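Local coordinates for protein alginate lyase, family PL7 (PDB 4BE3) that cleaves alginate as an exolytic family 7 polysaccharide lyase and probably acts on poly(beta-D-mannuronate), at residues K50-G55 / G284-Y290; F137-E141 / F212-L216; F221-I227 / R240-E244. All coordinates share one frame; numbering follows the deposited sequence.

Contact 1 (K50-G55 / G284-Y290)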
loop_
_atom_site.group_PDB
_atom_site.type_symbol
_atom_site.label_atom_id
_atom_site.label_comp_id
_atom_site.label_asym_id
_atom_site.label_seq_id
_atom_site.Cartn_x
_atom_site.Cartn_y
_atom_site.Cartn_z
ATOM N N LYS A 50 11.298 -12.813 22.110
ATOM C CA LYS A 50 12.180 -13.873 22.606
ATOM C C LYS A 50 11.607 -15.152 22.028
ATOM O O LYS A 50 10.354 -15.323 21.930
ATOM C CB LYS A 50 12.147 -13.832 24.087
ATOM C CG LYS A 50 13.141 -14.902 24.728
ATOM C CD LYS A 50 12.971 -14.879 26.263
ATOM C CE LYS A 50 14.075 -15.798 26.827
ATOM N NZ LYS A 50 14.130 -15.678 28.318
ATOM N N THR A 51 12.485 -16.034 21.547
ATOM C CA THR A 51 11.969 -17.277 20.972
ATOM C C THR A 51 13.010 -18.414 21.155
ATOM O O THR A 51 14.206 -18.172 21.000
ATOM C CB THR A 51 11.667 -17.069 19.462
ATOM O OG1 THR A 51 11.197 -18.270 18.863
ATOM C CG2 THR A 51 12.974 -16.656 18.643
ATOM N N PRO A 52 12.544 -19.624 21.341
ATOM C CA PRO A 52 13.571 -20.693 21.530
ATOM C C PRO A 52 14.060 -21.172 20.172
ATOM O O PRO A 52 13.522 -20.762 19.108
ATOM C CB PRO A 52 12.684 -21.829 22.216
ATOM C CG PRO A 52 11.320 -21.645 21.498
ATOM C CD PRO A 52 11.172 -20.151 21.489
ATOM N N ASN A 53 15.063 -22.079 20.196
ATOM C CA ASN A 53 15.515 -22.642 18.964
ATOM C C ASN A 53 14.496 -23.618 18.321
ATOM O O ASN A 53 14.413 -23.739 17.114
ATOM C CB ASN A 53 16.805 -23.508 19.359
ATOM C CG ASN A 53 18.067 -22.652 19.608
ATOM O OD1 ASN A 53 18.073 -21.412 19.470
ATOM N ND2 ASN A 53 19.189 -23.387 20.013
ATOM N N SER A 54 13.682 -24.282 19.196
ATOM C CA SER A 54 12.713 -25.180 18.661
ATOM C C SER A 54 11.381 -24.979 19.442
ATOM O O SER A 54 11.292 -25.323 20.617
ATOM C CB SER A 54 13.283 -26.633 18.761
ATOM O OG SER A 54 12.244 -27.525 18.445
ATOM N N GLY A 55 10.441 -24.198 18.856
ATOM C CA GLY A 55 9.065 -24.062 19.540
ATOM C C GLY A 55 8.100 -24.595 18.486
ATOM O O GLY A 55 8.355 -25.660 17.888
ATOM N N GLY A 284 12.413 -29.802 22.288
ATOM C CA GLY A 284 11.329 -28.886 22.088
ATOM C C GLY A 284 10.818 -28.228 23.368
ATOM O O GLY A 284 9.865 -27.417 23.308
ATOM N N ASP A 285 11.460 -28.496 24.494
ATOM C CA ASP A 285 10.931 -27.967 25.746
ATOM C C ASP A 285 11.367 -26.531 25.874
ATOM O O ASP A 285 12.551 -26.238 26.052
ATOM C CB ASP A 285 11.537 -28.783 26.897
ATOM C CG ASP A 285 11.026 -28.361 28.272
ATOM O OD1 ASP A 285 11.078 -27.206 28.712
ATOM O OD2 ASP A 285 10.693 -29.296 29.017
ATOM N N ILE A 286 10.422 -25.613 25.827
ATOM C CA ILE A 286 10.812 -24.190 25.717
ATOM C C ILE A 286 11.494 -23.723 27.009
ATOM O O ILE A 286 12.496 -23.021 26.966
ATOM C CB ILE A 286 9.613 -23.251 25.246
ATOM C CG1 ILE A 286 9.042 -23.792 23.862
ATOM C CG2 ILE A 286 9.936 -21.736 25.448
ATOM C CD1 ILE A 286 7.882 -22.933 23.177
ATOM N N ALA A 287 10.931 -24.050 28.195
ATOM C CA ALA A 287 11.563 -23.643 29.427
ATOM C C ALA A 287 12.992 -24.215 29.534
ATOM O O ALA A 287 13.862 -23.495 29.977
ATOM C CB ALA A 287 10.714 -24.157 30.698
ATOM N N LYS A 288 13.265 -25.454 29.116
ATOM C CA LYS A 288 14.651 -25.979 29.221
ATOM C C LYS A 288 15.634 -25.247 28.200
ATOM O O LYS A 288 16.751 -24.916 28.527
ATOM C CB LYS A 288 14.719 -27.519 28.908
ATOM C CG LYS A 288 14.206 -28.402 30.018
ATOM C CD LYS A 288 14.536 -29.850 29.634
ATOM C CE LYS A 288 13.703 -30.798 30.540
ATOM N NZ LYS A 288 12.945 -31.863 29.795
ATOM N N GLN A 289 15.122 -24.915 27.027
ATOM C CA GLN A 289 15.930 -24.142 26.059
ATOM C C GLN A 289 16.223 -22.744 26.654
ATOM O O GLN A 289 17.324 -22.242 26.616
ATOM C CB GLN A 289 15.104 -24.002 24.750
ATOM C CG GLN A 289 15.111 -25.371 24.003
ATOM C CD GLN A 289 14.244 -25.213 22.784
ATOM O OE1 GLN A 289 14.749 -24.740 21.780
ATOM N NE2 GLN A 289 12.958 -25.569 22.847
ATOM N N TYR A 290 15.233 -22.147 27.285
ATOM C CA TYR A 290 15.463 -20.849 27.875
ATOM C C TYR A 290 16.466 -20.845 29.008
ATOM O O TYR A 290 17.095 -19.828 29.281
ATOM C CB TYR A 290 14.151 -20.162 28.362
ATOM C CG TYR A 290 13.347 -19.515 27.232
ATOM C CD1 TYR A 290 13.777 -19.636 25.912
ATOM C CD2 TYR A 290 12.070 -18.989 27.481
ATOM C CE1 TYR A 290 12.968 -19.059 24.835
ATOM C CE2 TYR A 290 11.271 -18.443 26.492
ATOM C CZ TYR A 290 11.741 -18.383 25.194
ATOM O OH TYR A 290 10.910 -17.823 24.236
HETATM O O HOH W 1 16.015 -17.214 29.497
#
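Lys50 lies across the ring of Tyr290 where the last residues of strand 44-52, in the beta-sandwich of this PL7 lyase, meet the short helix 286-291. Its CB just reaches the tyrosine hydroxyl, and CG comes 3.7 Å from Tyr290 OH. CD moves inward, 3.9 Å from Tyr290 CZ. CE then sits over the middle of the ring, 3.6 Å from the centroid, in a CH-pi contact. An extended chain with CG anti to the backbone N (chi1 -177°) carries NZ on across the same face for a cation-pi interaction, and from there to a water 2.7 Å from Lys50 NZ that also bonds Tyr290 O. Ile286 CG2 covers the other face of the ring, and Tyr290 OH hydrogen-bonds Asp34 O. Beside the ring, Pro52 CG packs 3.9 Å from Ile286 CG1. Beyond the strand end, the amide of Gln289 clamps the backbone of Ser54 with both its polar atoms. OE1 accepts the N-H of Ser54 on a lone pair in the carbonyl plane, 2.8 Å from Ser54 N, while NE2 gives Ser54 O an almost straight bond of the same length (177° at the hydrogen).

Contact 2 (F137-E141 / F212-L216)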
loop_
_atom_site.group_PDB
_atom_site.type_symbol
_atom_site.label_atom_id
_atom_site.label_comp_id
_atom_site.label_asym_id
_atom_site.label_seq_id
_atom_site.Cartn_x
_atom_site.Cartn_y
_atom_site.Cartn_z
ATOM N N PHE A 137 24.478 -8.741 8.757
ATOM C CA PHE A 137 24.626 -8.848 7.339
ATOM C C PHE A 137 23.215 -9.018 6.758
ATOM O O PHE A 137 22.251 -9.240 7.560
ATOM C CB PHE A 137 25.436 -10.109 6.886
ATOM C CG PHE A 137 25.022 -11.399 7.548
ATOM C CD1 PHE A 137 24.009 -12.207 6.917
ATOM C CD2 PHE A 137 25.775 -11.894 8.657
ATOM C CE1 PHE A 137 23.647 -13.520 7.421
ATOM C CE2 PHE A 137 25.374 -13.187 9.207
ATOM C CZ PHE A 137 24.384 -13.954 8.580
ATOM N N TRP A 138 23.041 -8.846 5.474
ATOM C CA TRP A 138 21.664 -9.029 4.952
ATOM C C TRP A 138 21.683 -9.925 3.742
ATOM O O TRP A 138 22.638 -9.878 2.970
ATOM C CB TRP A 138 21.018 -7.663 4.637
ATOM C CG TRP A 138 21.682 -6.951 3.502
ATOM C CD1 TRP A 138 22.789 -6.107 3.612
ATOM C CD2 TRP A 138 21.263 -6.931 2.091
ATOM N NE1 TRP A 138 23.059 -5.533 2.398
ATOM C CE2 TRP A 138 22.182 -6.002 1.433
ATOM C CE3 TRP A 138 20.204 -7.545 1.364
ATOM C CZ2 TRP A 138 22.114 -5.698 0.053
ATOM C CZ3 TRP A 138 20.135 -7.218 -0.022
ATOM C CH2 TRP A 138 21.061 -6.346 -0.644
ATOM N N ASN A 139 20.634 -10.721 3.558
ATOM C CA ASN A 139 20.642 -11.730 2.454
ATOM C C ASN A 139 19.496 -11.352 1.466
ATOM O O ASN A 139 18.401 -10.917 1.938
ATOM C CB ASN A 139 20.200 -13.067 3.004
ATOM C CG ASN A 139 21.365 -13.765 3.708
ATOM O OD1 ASN A 139 22.327 -13.090 4.066
ATOM N ND2 ASN A 139 21.225 -15.139 3.954
ATOM N N TYR A 140 19.766 -11.539 0.185
ATOM C CA TYR A 140 18.722 -11.368 -0.867
ATOM C C TYR A 140 18.443 -12.786 -1.313
ATOM O O TYR A 140 19.424 -13.496 -1.701
ATOM C CB TYR A 140 19.377 -10.574 -2.019
ATOM C CG TYR A 140 18.418 -10.544 -3.213
ATOM C CD1 TYR A 140 17.340 -9.617 -3.195
ATOM C CD2 TYR A 140 18.614 -11.424 -4.311
ATOM C CE1 TYR A 140 16.471 -9.545 -4.280
ATOM C CE2 TYR A 140 17.728 -11.388 -5.418
ATOM C CZ TYR A 140 16.646 -10.427 -5.326
ATOM O OH TYR A 140 15.747 -10.407 -6.443
ATOM N N GLU A 141 17.168 -13.250 -1.359
ATOM C CA GLU A 141 16.939 -14.584 -1.892
ATOM C C GLU A 141 16.381 -14.453 -3.298
ATOM O O GLU A 141 15.484 -13.573 -3.561
ATOM C CB GLU A 141 15.921 -15.213 -0.970
ATOM C CG GLU A 141 15.510 -16.606 -1.528
ATOM C CD GLU A 141 14.659 -17.307 -0.472
ATOM O OE1 GLU A 141 13.766 -16.706 0.237
ATOM O OE2 GLU A 141 14.874 -18.554 -0.340
ATOM N N PHE A 212 23.035 0.493 0.913
ATOM C CA PHE A 212 23.079 -0.427 -0.230
ATOM C C PHE A 212 21.875 -0.052 -1.147
ATOM O O PHE A 212 20.843 0.384 -0.623
ATOM C CB PHE A 212 22.828 -1.890 0.168
ATOM C CG PHE A 212 23.902 -2.398 1.116
ATOM C CD1 PHE A 212 25.076 -2.933 0.604
ATOM C CD2 PHE A 212 23.756 -2.229 2.470
ATOM C CE1 PHE A 212 26.109 -3.361 1.509
ATOM C CE2 PHE A 212 24.798 -2.644 3.407
ATOM C CZ PHE A 212 25.964 -3.244 2.842
ATOM N N THR A 213 21.974 -0.410 -2.405
ATOM C CA THR A 213 20.818 -0.212 -3.366
ATOM C C THR A 213 20.620 -1.500 -4.031
ATOM O O THR A 213 21.594 -2.096 -4.612
ATOM C CB THR A 213 21.135 0.873 -4.385
ATOM O OG1 THR A 213 21.363 2.076 -3.691
ATOM C CG2 THR A 213 19.998 1.037 -5.429
ATOM N N LYS A 214 19.417 -2.040 -4.062
ATOM C CA LYS A 214 19.183 -3.310 -4.798
ATOM C C LYS A 214 17.850 -3.185 -5.567
ATOM O O LYS A 214 16.801 -2.986 -4.940
ATOM C CB LYS A 214 19.087 -4.437 -3.755
ATOM C CG LYS A 214 18.700 -5.821 -4.321
ATOM C CD LYS A 214 19.762 -6.413 -5.211
ATOM C CE LYS A 214 19.351 -7.807 -5.787
ATOM N NZ LYS A 214 20.380 -8.312 -6.795
ATOM N N ASN A 215 17.898 -3.306 -6.913
ATOM C CA ASN A 215 16.675 -3.179 -7.698
ATOM C C ASN A 215 15.872 -4.456 -7.549
ATOM O O ASN A 215 16.373 -5.541 -7.814
ATOM C CB ASN A 215 17.134 -3.025 -9.123
ATOM C CG ASN A 215 15.982 -2.672 -10.030
ATOM O OD1 ASN A 215 14.868 -3.117 -9.853
ATOM N ND2 ASN A 215 16.285 -1.885 -11.052
ATOM N N LEU A 216 14.623 -4.367 -7.085
ATOM C CA LEU A 216 13.810 -5.593 -6.954
ATOM C C LEU A 216 12.927 -5.926 -8.188
ATOM O O LEU A 216 12.243 -6.963 -8.172
ATOM C CB LEU A 216 12.863 -5.403 -5.798
ATOM C CG LEU A 216 13.515 -5.048 -4.417
ATOM C CD1 LEU A 216 12.413 -4.997 -3.320
ATOM C CD2 LEU A 216 14.526 -6.288 -4.116
HETATM O O HOH W 2 16.570 -8.260 -8.185
#
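Trp138 and Tyr140 on strand 133-141 face Phe212 and Lys214 on strand 210-215 across the interior of the beta-sandwich. The two strands belong to different sheets and run nearly parallel, with segment axes 10.8 Å apart. No direct hydrogen bond joins them, and side chains bridge the gap.

The aromatic pair is edge-to-face. Trp138 presents the NE1 edge of its indole to Phe212, with NE1 3.3 Å above the centre of the phenyl plane and the planes of the two rings at 65°. CG of Trp138 takes the crowded position between backbone N and carbonyl carbon (chi1 67°), and in this setting the NE1 edge meets the phenyl face. Strand 197-203 adds Met198 and Leu200 against the same indole.

Cation-pi and CH-pi interactions combine at Tyr140. The Lys214 chain bends at chi2 (67°) and crosses the phenol at about a right angle, so that CE rests over the ring centre, 3.6 Å from the centroid of Tyr140. NZ continues over the same face at 4.4 Å from that centroid.

Apolar contacts fill in beside the rings: Trp138 CZ2 lies 3.9 Å from Phe212 CB, and Leu216 CD2 meets the edge of the phenol 3.8 Å from Tyr140 CE1.

Polar linkage is indirect. One water lies 2.9 Å from Tyr140 OH and 2.8 Å from Asn215 O, while the hydroxyl probably also bonds Glu244, its strongest polar partner beyond these strands.

The sheets are thus joined here by ring faces, the indole edge, alkyl chains, one ammonium group and a bridging water. With no direct hydrogen bond between the strands, the joint depends on dispersion and on the attraction of the lysine charge to the phenol face.

Contact 3 (F221-I227 / R240-E244)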
loop_
_atom_site.group_PDB
_atom_site.type_symbol
_atom_site.label_atom_id
_atom_site.label_comp_id
_atom_site.label_asym_id
_atom_site.label_seq_id
_atom_site.Cartn_x
_atom_site.Cartn_y
_atom_site.Cartn_z
ATOM N N PHE A 221 20.614 -11.915 -11.780
ATOM C CA PHE A 221 20.991 -13.333 -11.649
ATOM C C PHE A 221 20.252 -14.225 -12.647
ATOM O O PHE A 221 19.726 -15.260 -12.233
ATOM C CB PHE A 221 20.758 -13.825 -10.157
ATOM C CG PHE A 221 21.522 -13.014 -9.155
ATOM C CD1 PHE A 221 22.937 -12.836 -9.273
ATOM C CD2 PHE A 221 20.876 -12.403 -8.106
ATOM C CE1 PHE A 221 23.658 -12.099 -8.329
ATOM C CE2 PHE A 221 21.597 -11.676 -7.113
ATOM C CZ PHE A 221 22.965 -11.500 -7.231
ATOM N N THR A 222 20.216 -13.835 -13.922
ATOM C CA THR A 222 19.247 -14.493 -14.852
ATOM C C THR A 222 19.923 -15.675 -15.570
ATOM O O THR A 222 19.242 -16.414 -16.265
ATOM C CB THR A 222 18.677 -13.506 -15.864
ATOM O OG1 THR A 222 19.783 -12.996 -16.622
ATOM C CG2 THR A 222 18.101 -12.255 -15.132
ATOM N N LYS A 223 21.249 -15.861 -15.389
ATOM C CA LYS A 223 21.890 -17.109 -15.904
ATOM C C LYS A 223 22.974 -17.669 -15.059
ATOM O O LYS A 223 23.485 -16.979 -14.122
ATOM C CB LYS A 223 22.397 -16.925 -17.315
ATOM C CG LYS A 223 22.901 -15.564 -17.666
ATOM C CD LYS A 223 22.062 -15.112 -18.895
ATOM C CE LYS A 223 22.881 -14.272 -19.879
ATOM N NZ LYS A 223 24.034 -13.756 -19.053
ATOM N N LYS A 224 23.381 -18.905 -15.382
ATOM C CA LYS A 224 24.334 -19.611 -14.498
ATOM C C LYS A 224 25.621 -18.837 -14.287
ATOM O O LYS A 224 26.146 -18.812 -13.161
ATOM C CB LYS A 224 24.633 -21.009 -14.995
ATOM C CG LYS A 224 23.409 -21.894 -14.918
ATOM C CD LYS A 224 23.376 -22.688 -13.620
ATOM C CE LYS A 224 22.030 -23.397 -13.508
ATOM N NZ LYS A 224 21.750 -24.075 -14.804
ATOM N N SER A 225 26.082 -18.127 -15.321
ATOM C CA SER A 225 27.341 -17.386 -15.250
ATOM C C SER A 225 27.267 -16.103 -14.395
ATOM O O SER A 225 28.279 -15.421 -14.135
ATOM C CB SER A 225 27.860 -17.081 -16.635
ATOM O OG SER A 225 26.827 -16.502 -17.363
ATOM N N ASP A 226 26.047 -15.760 -13.992
ATOM C CA ASP A 226 25.816 -14.707 -13.011
ATOM C C ASP A 226 25.706 -15.152 -11.543
ATOM O O ASP A 226 25.692 -14.300 -10.663
ATOM C CB ASP A 226 24.492 -13.973 -13.315
ATOM C CG ASP A 226 24.514 -13.194 -14.627
ATOM O OD1 ASP A 226 25.494 -12.491 -14.907
ATOM O OD2 ASP A 226 23.511 -13.295 -15.374
ATOM N N ILE A 227 25.676 -16.441 -11.242
ATOM C CA ILE A 227 25.606 -16.815 -9.823
ATOM C C ILE A 227 26.880 -16.395 -9.115
ATOM O O ILE A 227 27.985 -16.771 -9.550
ATOM C CB ILE A 227 25.369 -18.328 -9.722
ATOM C CG1 ILE A 227 24.112 -18.734 -10.486
ATOM C CG2 ILE A 227 25.488 -18.847 -8.250
ATOM C CD1 ILE A 227 23.781 -20.213 -10.392
ATOM N N ARG A 240 22.819 -26.068 -5.167
ATOM C CA ARG A 240 21.775 -24.994 -5.481
ATOM C C ARG A 240 22.376 -24.090 -6.506
ATOM O O ARG A 240 23.321 -23.353 -6.264
ATOM C CB ARG A 240 21.372 -24.111 -4.332
ATOM C CG ARG A 240 20.742 -24.806 -3.208
ATOM C CD ARG A 240 19.296 -25.280 -3.411
ATOM N NE ARG A 240 18.886 -25.834 -2.087
ATOM C CZ ARG A 240 18.416 -25.073 -1.068
ATOM N NH1 ARG A 240 18.297 -23.708 -1.183
ATOM N NH2 ARG A 240 18.082 -25.659 0.075
ATOM N N ASP A 241 21.786 -24.161 -7.660
ATOM C CA ASP A 241 22.299 -23.514 -8.816
ATOM C C ASP A 241 21.095 -22.894 -9.582
ATOM O O ASP A 241 21.128 -22.818 -10.806
ATOM C CB ASP A 241 22.958 -24.571 -9.673
ATOM C CG ASP A 241 21.974 -25.534 -10.292
ATOM O OD1 ASP A 241 20.926 -25.921 -9.687
ATOM O OD2 ASP A 241 22.285 -25.906 -11.426
ATOM N N GLY A 242 20.034 -22.438 -8.840
ATOM C CA GLY A 242 18.942 -21.788 -9.585
ATOM C C GLY A 242 19.325 -20.478 -10.219
ATOM O O GLY A 242 20.305 -19.822 -9.798
ATOM N N ILE A 243 18.521 -20.071 -11.166
ATOM C CA ILE A 243 18.591 -18.762 -11.759
ATOM C C ILE A 243 17.294 -18.017 -11.375
ATOM O O ILE A 243 16.250 -18.639 -11.023
ATOM C CB ILE A 243 18.867 -18.819 -13.274
ATOM C CG1 ILE A 243 17.758 -19.619 -13.999
ATOM C CG2 ILE A 243 20.321 -19.361 -13.484
ATOM C CD1 ILE A 243 17.622 -19.277 -15.446
ATOM N N GLU A 244 17.352 -16.701 -11.501
ATOM C CA GLU A 244 16.210 -15.876 -11.059
ATOM C C GLU A 244 15.409 -15.395 -12.249
ATOM O O GLU A 244 15.950 -15.133 -13.356
ATOM C CB GLU A 244 16.762 -14.655 -10.266
ATOM C CG GLU A 244 15.609 -13.748 -9.770
ATOM C CD GLU A 244 16.132 -12.732 -8.750
ATOM O OE1 GLU A 244 17.204 -12.165 -9.039
ATOM O OE2 GLU A 244 15.418 -12.450 -7.742
#
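Phe221 O receives the N-H of Glu244 in the one direct hydrogen bond between these two loops, which flank helix 229-234 and belong to the excursion between strands 210-215 and 254-258 of the PL7 beta-sandwich. The bond is 2.9 Å from Glu244 N to Phe221 O, with the donor tilted 30° out of the carbonyl plane. Next to it, Ile243 packs against the backbone leading into the 3-10 turn: CD1 lies 3.4 Å from Thr222 O, and CG2 rests 3.5 Å from Lys223 C. With CG1 between the backbone N and the carbonyl carbon (chi1 59°), the CG1-CD1 arm goes to Thr222 and CG2 to Lys223. Glu244 lays its carboxylate at the edge of the Phe221 ring, OE1 3.8 Å from Phe221 CD2, with the two planes only 21° apart. Farther along, the bent chain of Lys224 reaches Asp241, forming a long salt bridge of 3.9 Å between NZ and OD2.

A second shell fixes these groups. Asp226 N bonds Lys223 O in the 3-10 turn. Ser219 OG holds both Glu244 OE1 and Phe221 N, while Asn143 N bonds OE2. Trp152 meets the Phe221 ring edge-to-face and bonds Gly242 O through NE1. Asp241 O is buried here with no hydrogen-bonding partner, covered by carbons of Lys224 and by the methyl Ile227 CD1, 3.7 Å from Asp241 O.

From the N terminus, the chain enters contact 1 at the end of strand 44-52 and returns to it only at helix 286-291, so that contact 1 encloses the other two. Within that span contact 2 opens on strand 133-141 and closes at 212-216, joining the two sheets of the sandwich. Contact 3 follows in series: it starts at 221-227 and closes after helix 229-234, at 240-244. Contacts 2 and 3 adjoin on one side of the chain's centre, where Phe221 packs on Lys214 and Tyr140, and Glu244 probably bonds Tyr140. Contact 1 lies on the opposite side, touching neither, its nearest atoms about 15 Å from those of contact 2.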